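Metallo-beta-lactamase 1 (Acinetobacter baumannii, PDB 5MMD) hydrolyses the amide bond of beta-lactam antibiotics as a zinc-dependent class B metallo-beta-lactamase, conferring antibiotic resistance. Local coordinates at the zinc ion site. Residues are numbered along the deposited sequence; one frame, centred on the assembly and turned at random.

The zinc ion site. Residues 33, 78, 80, 82-83, 140-141, 159, 174, 201. With ZN (zinc ion), chain B; ZN (zinc ion), chain C.
The dinuclear zinc centre of a subclass B1 metallo-beta-lactamase, with His78, His80 and Asp82 from the HXHXD motif, forms the catalytic site of the alpha-beta/beta-alpha sandwich. The zinc of chain C has a near-tetrahedral three-histidine site: His78 and His140 offer the far ring nitrogen NE2, whereas His80 turns its near nitrogen ND1 to the metal, 2.0 Å from ZN. His140 reaches in with CG anti to its backbone N (chi1 172°), while His78 holds CG in the crowded position between N and the carbonyl carbon (chi1 64°). The zinc of chain B is bound less regularly by Asp82 OD2, His201 NE2 and the cysteine sulfur, Cys159 SG, the last at 2.4 Å from ZN. Water 1 bridges the two ions, which lie 3.5 Å apart (ZN to ZN); it is probably the hydroxide-like nucleophile that attacks the lactam carbonyl. Asp82 uses its two oxygens separately: OD2 binds metal, while OD1 lies 3.1 Å from water 1 and may orient it.

Hydrogen bonds to the second shell help fix the rotation of two metal-bound rings. His80 NE2 points in its ring plane to the carboxylate Glu174 OE1 (2.7 Å, 166° at H), meeting it from above the carboxylate plane. His201 ND1 donates to the backbone carbonyl Ser33 O at 2.7 Å, within both the ring and carbonyl planes. Glu174 could make His80 a more electron-rich ligand.

Among charged and nonpolar neighbours, Lys83, its chain bent at chi2, brings NZ to 3.9 Å from Asp82 OD2, a long salt bridge that may temper the negative charge beside the zinc. Cys159 CB sits over the centre of one His140 face, 3.5 Å above its plane, and His78 CD2 meets that ring at its edge.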
loop_
_atom_site.group_PDB
_atom_site.type_symbol
_atom_site.label_atom_id
_atom_site.label_comp_id
_atom_site.label_asym_id
_atom_site.label_seq_id
_atom_site.Cartn_x
_atom_site.Cartn_y
_atom_site.Cartn_z
ATOM N N SER A 33 0.401 12.990 3.888
ATOM C CA SER A 33 0.755 12.434 2.596
ATOM C C SER A 33 0.583 10.903 2.636
ATOM O O SER A 33 0.645 10.294 3.690
ATOM C CB SER A 33 2.195 12.789 2.214
ATOM O OG SER A 33 3.121 12.186 3.104
ATOM N N HIS A 78 -5.391 -1.918 1.284
ATOM C CA HIS A 78 -6.559 -2.081 2.174
ATOM C C HIS A 78 -7.617 -1.091 1.724
ATOM O O HIS A 78 -7.394 -0.344 0.758
ATOM C CB HIS A 78 -6.207 -1.914 3.665
ATOM C CG HIS A 78 -5.710 -0.556 4.063
ATOM N ND1 HIS A 78 -4.457 -0.075 3.728
ATOM C CD2 HIS A 78 -6.267 0.388 4.882
ATOM C CE1 HIS A 78 -4.293 1.121 4.263
ATOM N NE2 HIS A 78 -5.365 1.415 4.980
ATOM N N HIS A 80 -8.987 1.752 2.943
ATOM C CA HIS A 80 -9.006 3.207 3.230
ATOM C C HIS A 80 -8.767 4.067 1.987
ATOM O O HIS A 80 -8.083 3.672 1.027
ATOM C CB HIS A 80 -8.011 3.565 4.325
ATOM C CG HIS A 80 -8.428 3.095 5.687
ATOM N ND1 HIS A 80 -7.543 2.944 6.732
ATOM C CD2 HIS A 80 -9.648 2.756 6.167
ATOM C CE1 HIS A 80 -8.205 2.540 7.802
ATOM N NE2 HIS A 80 -9.479 2.403 7.481
ATOM N N ASP A 82 -7.043 6.551 1.265
ATOM C CA ASP A 82 -5.708 6.955 0.824
ATOM C C ASP A 82 -5.111 5.938 -0.176
ATOM O O ASP A 82 -4.200 6.291 -0.890
ATOM C CB ASP A 82 -4.724 7.214 2.007
ATOM C CG ASP A 82 -4.600 6.067 2.996
ATOM O OD1 ASP A 82 -5.616 5.365 3.207
ATOM O OD2 ASP A 82 -3.502 5.932 3.640
ATOM N N LYS A 83 -5.643 4.731 -0.262
ATOM C CA LYS A 83 -5.081 3.687 -1.157
ATOM C C LYS A 83 -6.052 3.211 -2.247
ATOM O O LYS A 83 -5.657 2.469 -3.173
ATOM C CB LYS A 83 -4.645 2.487 -0.319
ATOM C CG LYS A 83 -3.712 2.764 0.828
ATOM C CD LYS A 83 -2.462 3.582 0.445
ATOM C CE LYS A 83 -1.567 3.784 1.674
ATOM N NZ LYS A 83 -0.503 4.731 1.383
ATOM N N HIS A 140 -2.897 -2.478 11.180
ATOM C CA HIS A 140 -3.515 -1.209 10.859
ATOM C C HIS A 140 -5.025 -1.382 10.638
ATOM O O HIS A 140 -5.817 -0.554 11.099
ATOM C CB HIS A 140 -2.859 -0.635 9.635
ATOM C CG HIS A 140 -3.533 0.574 9.084
ATOM N ND1 HIS A 140 -3.533 1.793 9.731
ATOM C CD2 HIS A 140 -4.248 0.745 7.943
ATOM C CE1 HIS A 140 -4.227 2.664 8.998
ATOM N NE2 HIS A 140 -4.672 2.049 7.912
ATOM N N THR A 141 -5.378 -2.443 9.888
ATOM C CA THR A 141 -6.757 -2.829 9.622
ATOM C C THR A 141 -6.825 -4.349 9.512
ATOM O O THR A 141 -5.798 -5.047 9.396
ATOM C CB THR A 141 -7.331 -2.186 8.327
ATOM O OG1 THR A 141 -6.513 -2.520 7.188
ATOM C CG2 THR A 141 -7.433 -0.665 8.479
ATOM N N CYS A 159 0.105 0.676 5.094
ATOM C CA CYS A 159 -0.075 1.332 6.386
ATOM C C CYS A 159 0.043 0.347 7.514
ATOM O O CYS A 159 0.012 0.744 8.663
ATOM C CB CYS A 159 -1.384 2.067 6.400
ATOM S SG CYS A 159 -1.451 3.164 4.998
ATOM N N GLU A 174 -9.639 1.673 13.359
ATOM C CA GLU A 174 -10.081 0.377 12.812
ATOM C C GLU A 174 -8.956 -0.687 12.863
ATOM O O GLU A 174 -8.952 -1.632 12.083
ATOM C CB GLU A 174 -10.582 0.535 11.369
ATOM C CG GLU A 174 -11.724 1.533 11.198
ATOM C CD GLU A 174 -11.698 2.227 9.842
ATOM O OE1 GLU A 174 -11.720 1.534 8.813
ATOM O OE2 GLU A 174 -11.669 3.484 9.795
ATOM N N HIS A 201 2.819 5.600 4.941
ATOM C CA HIS A 201 2.967 7.020 5.280
ATOM C C HIS A 201 4.392 7.237 5.782
ATOM O O HIS A 201 4.880 6.499 6.669
ATOM C CB HIS A 201 1.950 7.429 6.347
ATOM C CG HIS A 201 0.534 7.238 5.923
ATOM N ND1 HIS A 201 -0.088 8.089 5.025
ATOM C CD2 HIS A 201 -0.380 6.276 6.218
ATOM C CE1 HIS A 201 -1.327 7.678 4.827
ATOM N NE2 HIS A 201 -1.530 6.586 5.547
HETATM ZN ZN ZN B . -2.962 4.952 5.295
HETATM ZN ZN ZN C . -5.538 2.954 6.458
HETATM O O HOH W 1 -4.842 4.570 6.062
#